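Local coordinates for protein tRNA modification GTPase MnmE (Chlorobium tepidum, PDB 3GEE) that probably hydrolyses GTP at a high intrinsic rate and takes part in adding a carboxymethylaminomethyl group to the wobble uridine of certain tRNAs, at residues R46-V51 with G68-G73; M76-I81 with F99-G104; A31-S36 with R110-M115; V40-D45 with K56-A61. All blocks are in the same frame, centred on the assembly; numbering follows the deposited sequence.

Interaction 1. Residues R46-V51 with G68-G73; sequences RVFRKV and GRLYDG
F48, R49 and K50 pair with L70, R69 and G68 in an antiparallel ladder at the margin of the N-terminal domain's mixed sheet, where strand 48-50 is the outermost strand within its chain and strand 64-71 its neighbour. At the hydrogen-bonded pair R49-R69 two backbone bonds link the strands, R49 N to R69 O and R69 N to R49 O, both 3.0 Å. A weak bond of 3.1 Å from Y71 N to V47 O carries the pairing one step further.

R49 and Y71 supply the side-chain link. CG of R49 lies anti to its carbonyl carbon (chi1 -69°), and the extended chain beyond it brings the guanidinium flat over the phenol ring, the two planes 3° apart. R49 CZ is 4.1 Å from the centroid of the Y71 ring, a cation-pi stack with NH1 over the ring centre. E74 forms a salt bridge with NH2 of the same arginine, helping fix its rotation. An alanine in place of Y71 would probably leave the stacked face of R49 without its partner and give the arginine more room to swing.

On the face that carries F48 and L70 the contact is apolar: V47 CG2 meets L70 CD2 at 3.9 Å, and L70 CD2 also lies at the edge of the F48 ring. Glycine suits position 68, because a CB there would point into the F48 ring and the R49 carbonyl. The contact thus joins a buried hydrocarbon face to a more exposed one, where a flat cation suits both an aromatic surface and a nearby carboxylate.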
# COMPACT_ATOMS: atom_id res chain seq x y z
N ARG A 46 4.04 6.45 26.46
CA ARG A 46 5.31 7.18 26.52
C ARG A 46 5.43 8.15 25.35
O ARG A 46 6.07 9.19 25.46
CB ARG A 46 6.51 6.24 26.54
CG ARG A 46 6.55 5.24 27.68
CD ARG A 46 7.99 5.03 28.14
NE ARG A 46 8.33 3.61 28.28
CZ ARG A 46 9.03 2.91 27.39
NH1 ARG A 46 9.48 3.48 26.27
NH2 ARG A 46 9.30 1.63 27.62
N VAL A 47 4.80 7.80 24.23
CA VAL A 47 4.93 8.57 22.99
C VAL A 47 3.63 9.24 22.51
O VAL A 47 3.68 10.27 21.84
CB VAL A 47 5.56 7.72 21.85
CG1 VAL A 47 6.98 7.32 22.21
CG2 VAL A 47 4.72 6.49 21.55
N PHE A 48 2.48 8.66 22.85
CA PHE A 48 1.19 9.24 22.49
C PHE A 48 0.79 10.35 23.46
O PHE A 48 0.98 10.22 24.66
CB PHE A 48 0.11 8.16 22.42
CG PHE A 48 -1.23 8.67 21.95
CD1 PHE A 48 -1.52 8.76 20.59
CD2 PHE A 48 -2.21 9.06 22.87
CE1 PHE A 48 -2.75 9.24 20.16
CE2 PHE A 48 -3.44 9.53 22.44
CZ PHE A 48 -3.72 9.62 21.09
N ARG A 49 0.24 11.44 22.93
CA ARG A 49 -0.25 12.55 23.75
C ARG A 49 -1.61 13.00 23.24
O ARG A 49 -1.70 13.55 22.14
CB ARG A 49 0.71 13.74 23.69
CG ARG A 49 2.05 13.56 24.38
CD ARG A 49 2.79 14.89 24.43
NE ARG A 49 4.23 14.74 24.61
CZ ARG A 49 5.10 15.74 24.50
NH1 ARG A 49 4.69 16.97 24.21
NH2 ARG A 49 6.40 15.51 24.68
N LYS A 50 -2.65 12.76 24.03
CA LYS A 50 -4.02 13.12 23.65
C LYS A 50 -4.14 14.63 23.46
O LYS A 50 -3.65 15.40 24.29
CB LYS A 50 -5.00 12.62 24.72
CG LYS A 50 -6.40 12.31 24.22
CD LYS A 50 -6.91 11.01 24.85
CE LYS A 50 -8.43 10.91 24.87
NZ LYS A 50 -9.06 11.01 23.52
N VAL A 51 -4.76 15.04 22.36
CA VAL A 51 -4.76 16.45 21.96
C VAL A 51 -5.65 17.33 22.85
O VAL A 51 -5.24 18.41 23.28
CB VAL A 51 -5.12 16.64 20.46
CG1 VAL A 51 -6.58 16.32 20.23
CG2 VAL A 51 -4.77 18.04 19.99
N GLY A 68 -4.62 12.00 18.93
CA GLY A 68 -3.50 12.72 19.53
C GLY A 68 -2.29 12.83 18.64
O GLY A 68 -2.39 12.68 17.41
N ARG A 69 -1.14 13.10 19.25
CA ARG A 69 0.11 13.27 18.52
C ARG A 69 1.18 12.31 19.01
O ARG A 69 1.22 11.97 20.19
CB ARG A 69 0.62 14.70 18.66
CG ARG A 69 -0.20 15.70 17.88
CD ARG A 69 0.25 17.13 18.16
NE ARG A 69 -0.44 18.06 17.28
CZ ARG A 69 -0.23 19.37 17.25
NH1 ARG A 69 0.65 19.93 18.07
NH2 ARG A 69 -0.92 20.13 16.40
N LEU A 70 2.03 11.85 18.10
CA LEU A 70 3.19 11.05 18.48
C LEU A 70 4.40 11.96 18.60
O LEU A 70 4.51 12.96 17.89
CB LEU A 70 3.43 9.94 17.47
CG LEU A 70 2.37 8.84 17.46
CD1 LEU A 70 2.49 7.97 16.22
CD2 LEU A 70 2.46 7.99 18.72
N TYR A 71 5.30 11.63 19.51
CA TYR A 71 6.43 12.50 19.81
C TYR A 71 7.70 11.72 20.06
O TYR A 71 7.68 10.67 20.71
CB TYR A 71 6.14 13.37 21.04
CG TYR A 71 5.47 14.69 20.73
CD1 TYR A 71 4.08 14.79 20.65
CD2 TYR A 71 6.23 15.84 20.53
CE1 TYR A 71 3.47 16.01 20.37
CE2 TYR A 71 5.62 17.06 20.25
CZ TYR A 71 4.25 17.13 20.17
OH TYR A 71 3.63 18.33 19.88
N ASP A 72 8.81 12.23 19.54
CA ASP A 72 10.12 11.72 19.89
C ASP A 72 10.77 12.75 20.80
O ASP A 72 11.79 13.34 20.47
CB ASP A 72 10.96 11.46 18.63
CG ASP A 72 12.10 10.47 18.89
OD1 ASP A 72 13.08 10.84 19.57
OD2 ASP A 72 12.02 9.33 18.39
N GLY A 73 10.13 12.97 21.95
CA GLY A 73 10.54 13.98 22.91
C GLY A 73 10.57 15.36 22.29
O GLY A 73 11.59 15.77 21.74

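Interaction 2. Residues M76-I81 with F99-G104; sequences MVDEVI and FTCHGG. With FON (N-{[4-({[(6R)-2-amino-5-formyl-4-oxo-1,4,5,6,7,8-hexahydropteridin-6-yl]methyl}amino)phenyl]carbonyl}-L-glutamic acid), chain C.
D78 grips H102 with both carboxylate oxygens. OD1 offers its syn lone pair to H102 ND1 at 2.8 Å, in the imidazole plane, while OD2 takes the backbone N of H102 at 3.0 Å, nearly along the C-O axis. Carboxylate and ring planes are 48° apart; the ND1 bond fixes the ring's turn, while the other ties down the main chain of H102, as suits a two-headed acceptor. An alanine at D78 would probably leave H102 ND1 and its backbone N without these acceptors, and the imidazole, lacking the ND1 bond, freer to turn.

C7 of the folinic acid lies over one face of that ring, C9 within 3.6 Å of H102 CE1. T100 O accepts ligand N8, in a bond modelled too short to be trusted, and N1 weakly. Behind it, T100 N donates to I81 O at 3.2 Å and I81 N, weakly, to T100 O. V80 wedges its branches beside this pair: CG1 on C101 CB at 3.5 Å, CG2 at the edge of the F99 ring. Y63, E98 and K476 of the second subunit also bond the ligand, so this hairpin lines a folate pocket at the dimer interface, in a domain of the tetrahydrofolate-binding type.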
# COMPACT_ATOMS: atom_id res chain seq x y z
N MET A 76 7.44 16.38 17.15
CA MET A 76 6.14 15.89 16.71
C MET A 76 6.31 14.98 15.49
O MET A 76 6.66 15.44 14.41
CB MET A 76 5.21 17.07 16.40
CG MET A 76 3.75 16.77 16.61
SD MET A 76 2.84 16.50 15.08
CE MET A 76 2.48 18.19 14.62
N VAL A 77 6.08 13.69 15.70
CA VAL A 77 6.24 12.71 14.63
C VAL A 77 5.07 12.76 13.64
O VAL A 77 5.28 12.85 12.43
CB VAL A 77 6.47 11.29 15.19
CG1 VAL A 77 6.12 10.21 14.17
CG2 VAL A 77 7.91 11.15 15.67
N ASP A 78 3.85 12.72 14.17
CA ASP A 78 2.64 12.83 13.34
C ASP A 78 1.40 13.05 14.20
O ASP A 78 1.43 12.92 15.42
CB ASP A 78 2.46 11.59 12.46
CG ASP A 78 1.43 11.79 11.35
OD1 ASP A 78 1.16 12.96 10.97
OD2 ASP A 78 0.89 10.78 10.86
N GLU A 79 0.31 13.42 13.53
CA GLU A 79 -1.01 13.48 14.13
C GLU A 79 -1.68 12.17 13.78
O GLU A 79 -1.90 11.88 12.61
CB GLU A 79 -1.78 14.62 13.51
CG GLU A 79 -2.63 15.41 14.46
CD GLU A 79 -3.14 16.68 13.82
OE1 GLU A 79 -3.64 16.61 12.68
OE2 GLU A 79 -3.02 17.75 14.47
N VAL A 80 -2.01 11.36 14.79
CA VAL A 80 -2.58 10.03 14.54
C VAL A 80 -3.91 9.81 15.28
O VAL A 80 -4.40 10.71 15.95
CB VAL A 80 -1.59 8.91 14.91
CG1 VAL A 80 -0.25 9.13 14.22
CG2 VAL A 80 -1.41 8.80 16.42
N ILE A 81 -4.47 8.62 15.11
CA ILE A 81 -5.60 8.16 15.91
C ILE A 81 -5.27 6.80 16.49
O ILE A 81 -5.00 5.84 15.75
CB ILE A 81 -6.93 8.13 15.11
CG1 ILE A 81 -7.47 9.55 14.96
CG2 ILE A 81 -7.96 7.22 15.80
CD1 ILE A 81 -8.85 9.65 14.34
N PHE A 99 -2.07 2.55 15.78
CA PHE A 99 -1.97 3.91 15.30
C PHE A 99 -2.25 3.92 13.81
O PHE A 99 -1.62 3.19 13.05
CB PHE A 99 -0.58 4.45 15.57
CG PHE A 99 -0.21 4.46 17.02
CD1 PHE A 99 -0.58 5.52 17.84
CD2 PHE A 99 0.49 3.40 17.57
CE1 PHE A 99 -0.24 5.53 19.18
CE2 PHE A 99 0.82 3.40 18.92
CZ PHE A 99 0.46 4.47 19.72
N THR A 100 -3.23 4.70 13.38
CA THR A 100 -3.35 4.93 11.96
C THR A 100 -2.92 6.36 11.69
O THR A 100 -3.52 7.30 12.22
CB THR A 100 -4.74 4.57 11.37
OG1 THR A 100 -5.36 5.74 10.83
CG2 THR A 100 -5.64 3.90 12.39
N CYS A 101 -1.87 6.52 10.90
CA CYS A 101 -1.22 7.81 10.66
C CYS A 101 -1.32 8.21 9.19
O CYS A 101 -1.90 7.47 8.40
CB CYS A 101 0.24 7.72 11.04
SG CYS A 101 1.10 6.49 10.06
N HIS A 102 -0.76 9.37 8.84
CA HIS A 102 -0.68 9.80 7.44
C HIS A 102 0.15 8.82 6.62
O HIS A 102 1.22 8.38 7.05
CB HIS A 102 -0.13 11.21 7.33
CG HIS A 102 -1.06 12.27 7.83
ND1 HIS A 102 -0.90 12.90 9.04
CD2 HIS A 102 -2.19 12.79 7.28
CE1 HIS A 102 -1.87 13.78 9.21
NE2 HIS A 102 -2.67 13.73 8.16
N GLY A 103 -0.36 8.48 5.44
CA GLY A 103 0.18 7.36 4.67
C GLY A 103 1.38 7.64 3.80
O GLY A 103 1.47 7.14 2.68
N GLY A 104 2.31 8.45 4.30
CA GLY A 104 3.56 8.71 3.60
C GLY A 104 4.65 7.76 4.08
O GLY A 104 4.80 7.55 5.28
N1 FON C . -6.68 7.88 11.49
C2 FON C . -7.96 7.61 11.17
NA2 FON C . -8.50 6.43 11.56
N3 FON C . -8.73 8.49 10.47
C4 FON C . -8.27 9.68 10.04
O4 FON C . -9.03 10.44 9.41
C4A FON C . -6.85 10.02 10.36
N5 FON C . -6.14 11.19 10.06
C6 FON C . -5.29 11.59 11.19
C7 FON C . -4.16 10.57 11.12
N8 FON C . -4.77 9.29 11.44
C8A FON C . -6.07 9.02 11.13
C9 FON C . -4.80 13.04 11.18
N10 FON C . -5.88 14.00 11.00
C11 FON C . -9.32 14.65 13.28
C12 FON C . -8.37 15.65 13.08
C13 FON C . -7.23 15.41 12.32
C14 FON C . -7.00 14.16 11.76
C15 FON C . -7.96 13.15 11.94
C16 FON C . -9.11 13.39 12.71
C FON C . -10.54 14.96 14.11
O FON C . -11.33 14.07 14.39
N FON C . -10.72 16.24 14.48
CA FON C . -11.28 16.72 15.75
CB FON C . -10.39 16.36 16.94
CG FON C . -11.06 16.60 18.30
CD FON C . -10.66 15.53 19.30
OE1 FON C . -11.24 14.42 19.25
OE2 FON C . -9.77 15.78 20.15
CT FON C . -11.47 18.21 15.67
O1 FON C . -12.54 18.71 16.07
O2 FON C . -10.53 18.90 15.20
CP1 FON C . -6.23 11.79 8.94
O3 FON C . -5.26 11.90 8.22

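Interaction 3. Residues A31-S36 with R110-M115; sequences AIVRIS and RVLRLM. With FON (N-{[4-({[(6R)-2-amino-5-formyl-4-oxo-1,4,5,6,7,8-hexahydropteridin-6-yl]methyl}amino)phenyl]carbonyl}-L-glutamic acid), chain B.
V33 holds CG1 anti to its backbone N (chi1 174°), which leaves CG2 beside that nitrogen, and it is CG2 that meets CG1 of V111. I35 sets CG1 between its backbone N and carbonyl carbon (chi1 79°), and CG2, anti to the carbonyl carbon, turns to CG of M115.

V33 CG2 and V111 CG1 come within 3.5 Å as the two valines slide past each other in opposite directions. I35 and M115 cross at about a right angle, I35 CG2 touching M115 CG at 3.3 Å. V33 CG1 adds looser contacts, 4.4 Å from L112 CD1 and likewise from M115 CG. Branched residues suit the strand and give it a ridge of methyl groups, whereas the unbranched methionine, bent at chi2 and chi3, can adapt its course to them. A19 and V97 of the flanking strands also touch I35.

R34, between the two, points away from the helix. Its NH2 makes a weak 3.1 Å bond to O4 of the dimer's other folinic acid, which Y63, E98 and K476 of this chain and T100 and H52 of the second subunit also bind. F128 makes a cation-pi contact with the guanidinium. Segments 31-36 and 110-115 run nearly parallel, 12° apart, their axes approaching to 9.1 Å: typical alpha/beta layer packing, in which the apolar face of a strand meets a helix and its other face looks into the folate site.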
# COMPACT_ATOMS: atom_id res chain seq x y z
N ALA A 31 -2.01 5.12 6.79
CA ALA A 31 -1.32 3.86 7.07
C ALA A 31 -1.62 3.45 8.51
O ALA A 31 -1.99 4.28 9.33
CB ALA A 31 0.16 4.04 6.87
N ILE A 32 -1.42 2.17 8.81
CA ILE A 32 -1.62 1.64 10.16
C ILE A 32 -0.35 0.97 10.68
O ILE A 32 0.10 -0.04 10.13
CB ILE A 32 -2.75 0.58 10.20
CG1 ILE A 32 -4.08 1.16 9.71
CG2 ILE A 32 -2.90 -0.01 11.60
CD1 ILE A 32 -5.07 0.10 9.30
N VAL A 33 0.23 1.52 11.74
CA VAL A 33 1.24 0.79 12.51
C VAL A 33 0.50 0.10 13.64
O VAL A 33 -0.20 0.76 14.42
CB VAL A 33 2.34 1.71 13.08
CG1 VAL A 33 3.27 0.92 13.97
CG2 VAL A 33 3.12 2.38 11.95
N ARG A 34 0.63 -1.23 13.74
CA ARG A 34 -0.05 -1.96 14.82
C ARG A 34 0.89 -2.68 15.77
O ARG A 34 1.74 -3.48 15.35
CB ARG A 34 -1.17 -2.89 14.30
CG ARG A 34 -0.74 -3.99 13.35
CD ARG A 34 -1.36 -5.32 13.75
NE ARG A 34 -2.73 -5.54 13.28
CZ ARG A 34 -3.13 -6.61 12.60
NH1 ARG A 34 -2.27 -7.57 12.28
NH2 ARG A 34 -4.39 -6.72 12.23
N ILE A 35 0.77 -2.38 17.06
CA ILE A 35 1.61 -2.99 18.09
C ILE A 35 0.79 -3.86 19.04
O ILE A 35 -0.38 -3.57 19.29
CB ILE A 35 2.44 -1.94 18.85
CG1 ILE A 35 1.60 -1.23 19.91
CG2 ILE A 35 2.99 -0.92 17.88
CD1 ILE A 35 2.44 -0.44 20.94
N SER A 36 1.39 -4.93 19.54
CA SER A 36 0.69 -5.91 20.36
C SER A 36 1.62 -6.58 21.35
O SER A 36 2.83 -6.66 21.12
CB SER A 36 0.02 -6.97 19.48
OG SER A 36 -0.66 -7.94 20.26
N ARG A 110 8.85 6.49 10.23
CA ARG A 110 9.18 7.20 11.46
C ARG A 110 8.37 6.66 12.63
O ARG A 110 8.91 6.47 13.73
CB ARG A 110 8.92 8.69 11.29
CG ARG A 110 10.16 9.55 11.28
CD ARG A 110 10.77 9.62 12.68
NE ARG A 110 11.40 10.92 12.92
CZ ARG A 110 11.73 11.39 14.12
NH1 ARG A 110 11.50 10.65 15.21
NH2 ARG A 110 12.28 12.59 14.24
N VAL A 111 7.07 6.42 12.40
CA VAL A 111 6.18 5.89 13.41
C VAL A 111 6.66 4.52 13.87
O VAL A 111 6.80 4.28 15.08
CB VAL A 111 4.73 5.78 12.91
CG1 VAL A 111 3.82 5.19 13.99
CG2 VAL A 111 4.21 7.14 12.46
N LEU A 112 6.93 3.63 12.92
CA LEU A 112 7.41 2.29 13.25
C LEU A 112 8.68 2.36 14.09
O LEU A 112 8.83 1.62 15.06
CB LEU A 112 7.64 1.45 11.99
CG LEU A 112 8.17 0.03 12.23
CD1 LEU A 112 7.17 -0.84 13.01
CD2 LEU A 112 8.57 -0.64 10.94
N ARG A 113 9.59 3.26 13.73
CA ARG A 113 10.84 3.41 14.45
C ARG A 113 10.58 3.87 15.89
O ARG A 113 11.24 3.39 16.82
CB ARG A 113 11.76 4.41 13.75
CG ARG A 113 13.23 4.11 13.93
CD ARG A 113 14.03 5.34 14.35
NE ARG A 113 13.90 6.47 13.42
CZ ARG A 113 14.56 7.62 13.54
NH1 ARG A 113 14.37 8.59 12.64
NH2 ARG A 113 15.41 7.81 14.54
N LEU A 114 9.62 4.77 16.05
CA LEU A 114 9.28 5.32 17.36
C LEU A 114 8.84 4.21 18.31
O LEU A 114 9.32 4.12 19.44
CB LEU A 114 8.19 6.39 17.23
CG LEU A 114 7.85 7.22 18.46
CD1 LEU A 114 9.01 8.10 18.87
CD2 LEU A 114 6.63 8.07 18.19
N MET A 115 7.93 3.36 17.82
CA MET A 115 7.54 2.14 18.51
C MET A 115 8.74 1.26 18.85
O MET A 115 8.88 0.79 19.98
CB MET A 115 6.55 1.35 17.65
CG MET A 115 5.06 1.66 17.87
SD MET A 115 4.62 3.29 18.51
CE MET A 115 4.89 3.04 20.27
N1 FON B . -9.33 -3.63 11.77
C2 FON B . -8.51 -3.24 12.77
NA2 FON B . -8.48 -1.92 13.11
N3 FON B . -7.74 -4.11 13.46
C4 FON B . -7.72 -5.44 13.18
O4 FON B . -6.98 -6.19 13.85
C4A FON B . -8.59 -5.92 12.07
N5 FON B . -8.77 -7.23 11.61
C6 FON B . -10.19 -7.48 11.30
C7 FON B . -10.37 -6.71 10.00
N8 FON B . -10.23 -5.31 10.35
C8A FON B . -9.41 -4.91 11.37
C9 FON B . -10.61 -8.95 11.20
N10 FON B . -10.20 -9.73 12.36
C11 FON B . -11.11 -9.22 16.41
C12 FON B . -11.45 -10.39 15.72
C13 FON B . -11.14 -10.54 14.37
C14 FON B . -10.50 -9.51 13.68
C15 FON B . -10.15 -8.35 14.37
C16 FON B . -10.46 -8.19 15.72
C FON B . -11.47 -9.12 17.87
O FON B . -11.29 -8.07 18.47
N FON B . -11.96 -10.21 18.47
CA FON B . -12.98 -10.28 19.51
CB FON B . -14.35 -9.80 19.00
CG FON B . -15.38 -9.58 20.11
CD FON B . -16.26 -8.38 19.81
OE1 FON B . -15.82 -7.23 20.06
OE2 FON B . -17.41 -8.57 19.34
CT FON B . -13.09 -11.69 20.02
O1 FON B . -13.15 -11.89 21.25
O2 FON B . -13.13 -12.62 19.17
CP1 FON B . -7.82 -8.05 11.48
O3 FON B . -7.54 -8.50 10.38

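Interaction 4. Residues V40-D45 with K56-A61; sequences VLDLAD and KLAEAA
D45, the last residue of segment 40-45, turns its carboxylate toward two successive backbone amides of the loop 56-61. L57 N donates to D45 OD1 at 3.0 Å, using the syn lone pair of that oxygen. A58 N donates to OD2 at 2.9 Å, also on the syn side but 24° out of the carboxylate plane. The group spans both N-H groups like a fork, a place that suits aspartate: one methylene gives enough reach, and both oxygens find a donor.

The loop satisfies other polar atoms by itself. K56 O takes E59 N, and L57 O takes A60 N, so the chain coils into a tight turn. K56 N gives a weak bond to E59 OE1. R86 binds the carbonyl oxygens of A58 and A60, tying the loop to a residue beyond strand 76-85. L41 O lies near D45 OD2, but both are acceptors, and L41 O instead receives the helical bond from D45 N at 3.2 Å.

Hydrocarbon groups flank the polar link. L41 CD1 rests on A58 CA at 3.6 Å, and A44 CB meets L57 CD2 at 3.7 Å. Small alanines suit both places, letting helix and loop come close, while the leucines fill the space beside them.

With two N-H dipoles turned toward it, the carboxylate of D45 is likely to be stabilised in its charged form, though the nearby L41 O would partly offset this. K56 NZ, 6.7 Å from D45 OD2, is too far for a salt bridge; the loop's backbone makes the direct bonds.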
# COMPACT_ATOMS: atom_id res chain seq x y z
N VAL A 40 1.65 -3.09 26.17
CA VAL A 40 1.72 -2.31 24.96
C VAL A 40 1.15 -0.88 25.10
O VAL A 40 1.77 0.08 24.63
CB VAL A 40 1.15 -3.13 23.77
CG1 VAL A 40 0.06 -2.41 23.01
CG2 VAL A 40 2.29 -3.57 22.88
N LEU A 41 0.01 -0.73 25.76
CA LEU A 41 -0.57 0.61 25.88
C LEU A 41 0.10 1.49 26.94
O LEU A 41 -0.08 2.71 26.95
CB LEU A 41 -2.10 0.58 25.99
CG LEU A 41 -2.78 -0.58 26.70
CD1 LEU A 41 -2.51 -0.50 28.20
CD2 LEU A 41 -4.27 -0.61 26.42
N ASP A 42 0.89 0.88 27.82
CA ASP A 42 1.80 1.65 28.67
C ASP A 42 2.95 2.20 27.85
O ASP A 42 3.38 3.33 28.06
CB ASP A 42 2.35 0.81 29.83
CG ASP A 42 1.32 0.58 30.91
OD1 ASP A 42 1.43 1.21 31.98
OD2 ASP A 42 0.39 -0.23 30.68
N LEU A 43 3.43 1.40 26.90
CA LEU A 43 4.47 1.81 25.97
C LEU A 43 3.95 2.93 25.09
O LEU A 43 4.60 3.96 24.93
CB LEU A 43 4.93 0.62 25.12
CG LEU A 43 6.17 -0.21 25.50
CD1 LEU A 43 6.40 -0.33 27.00
CD2 LEU A 43 6.08 -1.58 24.87
N ALA A 44 2.75 2.72 24.54
CA ALA A 44 2.09 3.72 23.71
C ALA A 44 2.05 5.07 24.41
O ALA A 44 2.29 6.10 23.79
CB ALA A 44 0.69 3.28 23.36
N ASP A 45 1.77 5.03 25.71
CA ASP A 45 1.62 6.24 26.51
C ASP A 45 2.88 7.08 26.63
O ASP A 45 2.80 8.28 26.87
CB ASP A 45 1.09 5.88 27.90
CG ASP A 45 -0.43 5.90 27.97
OD1 ASP A 45 -1.06 6.71 27.25
OD2 ASP A 45 -0.99 5.12 28.76
N LYS A 56 -5.29 9.07 29.50
CA LYS A 56 -4.23 8.14 29.09
C LYS A 56 -4.78 6.88 28.42
O LYS A 56 -5.87 6.42 28.74
CB LYS A 56 -3.33 7.78 30.28
CG LYS A 56 -2.21 8.79 30.52
CD LYS A 56 -1.42 8.46 31.78
CE LYS A 56 -0.67 9.70 32.28
NZ LYS A 56 -0.16 9.55 33.67
N LEU A 57 -4.01 6.35 27.48
CA LEU A 57 -4.37 5.14 26.75
C LEU A 57 -4.51 3.92 27.66
O LEU A 57 -5.45 3.14 27.52
CB LEU A 57 -3.35 4.86 25.64
CG LEU A 57 -3.65 5.18 24.17
CD1 LEU A 57 -4.59 6.38 23.97
CD2 LEU A 57 -2.35 5.39 23.41
N ALA A 58 -3.57 3.77 28.59
CA ALA A 58 -3.61 2.66 29.54
C ALA A 58 -4.85 2.70 30.44
O ALA A 58 -5.16 1.72 31.11
CB ALA A 58 -2.34 2.64 30.38
N GLU A 59 -5.55 3.83 30.42
CA GLU A 59 -6.76 4.02 31.22
C GLU A 59 -8.03 3.87 30.38
O GLU A 59 -9.13 4.09 30.89
CB GLU A 59 -6.75 5.41 31.85
CG GLU A 59 -5.62 5.67 32.83
CD GLU A 59 -5.61 7.11 33.34
OE1 GLU A 59 -6.13 8.01 32.63
OE2 GLU A 59 -5.09 7.35 34.45
N ALA A 60 -7.88 3.51 29.12
CA ALA A 60 -9.00 3.53 28.17
C ALA A 60 -9.67 2.18 28.01
O ALA A 60 -9.04 1.13 28.16
CB ALA A 60 -8.53 4.05 26.83
N ALA A 61 -10.96 2.21 27.69
CA ALA A 61 -11.72 0.99 27.42
C ALA A 61 -11.33 0.39 26.07
O ALA A 61 -10.85 1.08 25.18
CB ALA A 61 -13.20 1.29 27.45

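In the fold
All four lie in the N-terminal, folate-binding domain, within one mixed sheet and the helices and loop packed on it. Interactions 2 and 3 are the closest, their centres about 9 Å apart, joined through neighbouring strands 96-102 and 30-36. Interaction 1 lies about 10 Å centre to centre from interaction 2, via strands 64-71 and 76-85. Interaction 4 shares helix 40-47 with interaction 1 and is about 17 Å centre to centre from interaction 2. Along the chain interaction 3 encloses the rest; interactions 1 and 4 interleave, and both close before interaction 2 opens. Segments 31-36 and 110-115, more than seventy residues apart, are thus brought together, while interactions 1 to 3 also touch the second subunit.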